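PDB 4G3H: arginase (RocF) from Helicobacter pylori, which probably hydrolyses L-arginine to L-ornithine and urea with the help of two manganese ions per subunit. Local coordinates for residues L265-F270 with L302-N307. Numbering follows the deposited sequence.
Sequences LLLESF and LDLIIN
Among residues 265-270, Leu267 makes the contact with 302-307, through its methyl CD1, which meets both Leu304 and Ile305. The two backbones come nearest at Leu267 and Ile305, whose CA atoms are 7.6 Å apart. The contact is purely apolar and small, burying 99 Å² in all. CG of Leu267 lies anti to its own carbonyl carbon (chi1 -64°), and the extended chi2 of 180° carries CD1 on toward the neighbouring helix. There it lies 3.6 Å from CD2 of Leu304, the two leucine side chains slanting across one another. Leu304 starts out along the flank of its helix, but with CG anti to the backbone N (chi1 -179°) its end swings back toward Leu267. The same CD1 of Leu267 rests 3.9 Å from CA of Ile305, touching backbone as well as side chain, whereas CG1 of Ile305 is a looser neighbour at 4.4 Å.

In the parallel α/β fold of the arginase family, these two helices flank strand 274-280 in sequence and pack on it: Leu267 touches Leu274, and Ile305 touches Val277 and Val279. The manganese site lies farther off, with the side chain of Ile305 about 11 Å from that of the metal ligand Asp234. Beyond Leu267, helix 256-269 ends at Ser269, whose OG hydrogen-bonds Leu265 O at 2.7 Å. That oxygen also accepts Ser269 N, the two donors approaching from opposite faces of the carbonyl plane. Phe270 then leaves helical geometry and packs against helix 212-223, touching Thr219 and Lys220.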
loop_
_atom_site.group_PDB
_atom_site.type_symbol
_atom_site.label_atom_id
_atom_site.label_comp_id
_atom_site.label_asym_id
_atom_site.label_seq_id
_atom_site.Cartn_x
_atom_site.Cartn_y
_atom_site.Cartn_z
ATOM N N LEU A 265 -1.071 -16.603 -5.248
ATOM C CA LEU A 265 -0.343 -17.460 -4.316
ATOM C C LEU A 265 -0.216 -16.815 -2.937
ATOM O O LEU A 265 -0.405 -17.473 -1.911
ATOM C CB LEU A 265 1.047 -17.762 -4.876
ATOM C CG LEU A 265 1.248 -19.102 -5.589
ATOM C CD1 LEU A 265 0.043 -19.456 -6.439
ATOM C CD2 LEU A 265 2.513 -19.018 -6.432
ATOM N N LEU A 266 0.111 -15.527 -2.909
ATOM C CA LEU A 266 0.249 -14.832 -1.641
ATOM C C LEU A 266 -1.090 -14.765 -0.910
ATOM O O LEU A 266 -1.150 -14.949 0.308
ATOM C CB LEU A 266 0.785 -13.411 -1.855
ATOM C CG LEU A 266 2.251 -13.209 -2.249
ATOM C CD1 LEU A 266 2.513 -11.723 -2.353
ATOM C CD2 LEU A 266 3.184 -13.825 -1.219
ATOM N N LEU A 267 -2.160 -14.490 -1.652
ATOM C CA LEU A 267 -3.481 -14.389 -1.046
ATOM C C LEU A 267 -3.934 -15.732 -0.482
ATOM O O LEU A 267 -4.534 -15.798 0.592
ATOM C CB LEU A 267 -4.506 -13.885 -2.068
ATOM C CG LEU A 267 -4.273 -12.463 -2.596
ATOM C CD1 LEU A 267 -5.354 -12.092 -3.601
ATOM C CD2 LEU A 267 -4.269 -11.488 -1.428
ATOM N N GLU A 268 -3.642 -16.804 -1.205
ATOM C CA GLU A 268 -4.027 -18.131 -0.757
ATOM C C GLU A 268 -3.126 -18.597 0.391
ATOM O O GLU A 268 -3.602 -19.183 1.362
ATOM C CB GLU A 268 -3.948 -19.114 -1.925
ATOM C CG GLU A 268 -4.767 -20.378 -1.738
ATOM C CD GLU A 268 -6.245 -20.092 -1.552
ATOM O OE1 GLU A 268 -6.808 -19.308 -2.349
ATOM O OE2 GLU A 268 -6.842 -20.659 -0.612
ATOM N N SER A 269 -1.830 -18.323 0.286
ATOM C CA SER A 269 -0.883 -18.730 1.318
ATOM C C SER A 269 -1.073 -18.016 2.650
ATOM O O SER A 269 -0.730 -18.561 3.696
ATOM C CB SER A 269 0.548 -18.502 0.842
ATOM O OG SER A 269 0.811 -19.233 -0.339
ATOM N N PHE A 270 -1.609 -16.799 2.619
ATOM C CA PHE A 270 -1.806 -16.035 3.850
ATOM C C PHE A 270 -3.260 -15.646 4.087
ATOM O O PHE A 270 -3.543 -14.722 4.842
ATOM C CB PHE A 270 -0.932 -14.776 3.823
ATOM C CG PHE A 270 0.543 -15.069 3.740
ATOM C CD1 PHE A 270 1.210 -15.660 4.813
ATOM C CD2 PHE A 270 1.253 -14.798 2.569
ATOM C CE1 PHE A 270 2.559 -15.986 4.723
ATOM C CE2 PHE A 270 2.601 -15.117 2.462
ATOM C CZ PHE A 270 3.260 -15.716 3.545
ATOM N N LEU A 302 -8.152 -6.279 -9.246
ATOM C CA LEU A 302 -9.150 -6.071 -8.200
ATOM C C LEU A 302 -10.111 -7.257 -8.073
ATOM O O LEU A 302 -10.386 -7.702 -6.958
ATOM C CB LEU A 302 -9.912 -4.760 -8.449
ATOM C CG LEU A 302 -9.439 -3.457 -7.763
ATOM C CD1 LEU A 302 -8.030 -3.595 -7.180
ATOM C CD2 LEU A 302 -9.502 -2.310 -8.764
ATOM N N ASP A 303 -10.612 -7.772 -9.199
ATOM C CA ASP A 303 -11.510 -8.933 -9.161
ATOM C C ASP A 303 -10.822 -10.103 -8.465
ATOM O O ASP A 303 -11.422 -10.797 -7.650
ATOM C CB ASP A 303 -11.903 -9.401 -10.566
ATOM C CG ASP A 303 -12.786 -8.416 -11.291
ATOM O OD1 ASP A 303 -13.614 -7.749 -10.633
ATOM O OD2 ASP A 303 -12.660 -8.323 -12.531
ATOM N N LEU A 304 -9.560 -10.325 -8.815
ATOM C CA LEU A 304 -8.781 -11.406 -8.236
ATOM C C LEU A 304 -8.653 -11.244 -6.719
ATOM O O LEU A 304 -8.819 -12.204 -5.968
ATOM C CB LEU A 304 -7.399 -11.444 -8.893
ATOM C CG LEU A 304 -6.390 -12.508 -8.461
ATOM C CD1 LEU A 304 -5.381 -12.718 -9.566
ATOM C CD2 LEU A 304 -5.696 -12.082 -7.190
ATOM N N ILE A 305 -8.353 -10.032 -6.271
ATOM C CA ILE A 305 -8.217 -9.768 -4.842
ATOM C C ILE A 305 -9.552 -9.937 -4.130
ATOM O O ILE A 305 -9.645 -10.597 -3.091
ATOM C CB ILE A 305 -7.731 -8.336 -4.583
ATOM C CG1 ILE A 305 -6.345 -8.139 -5.198
ATOM C CG2 ILE A 305 -7.739 -8.049 -3.086
ATOM C CD1 ILE A 305 -5.833 -6.714 -5.111
ATOM N N ILE A 306 -10.587 -9.329 -4.697
ATOM C CA ILE A 306 -11.916 -9.391 -4.113
ATOM C C ILE A 306 -12.469 -10.807 -4.056
ATOM O O ILE A 306 -12.968 -11.247 -3.012
ATOM C CB ILE A 306 -12.885 -8.498 -4.890
ATOM C CG1 ILE A 306 -12.439 -7.036 -4.754
ATOM C CG2 ILE A 306 -14.313 -8.677 -4.357
ATOM C CD1 ILE A 306 -13.210 -6.066 -5.634
ATOM N N ASN A 307 -12.366 -11.529 -5.169
ATOM C CA ASN A 307 -12.875 -12.890 -5.225
ATOM C C ASN A 307 -12.140 -13.872 -4.318
ATOM O O ASN A 307 -12.711 -14.871 -3.890
ATOM C CB ASN A 307 -12.890 -13.386 -6.672
ATOM C CG ASN A 307 -13.929 -12.660 -7.518
ATOM O OD1 ASN A 307 -15.046 -12.417 -7.063
ATOM N ND2 ASN A 307 -13.567 -12.313 -8.747
#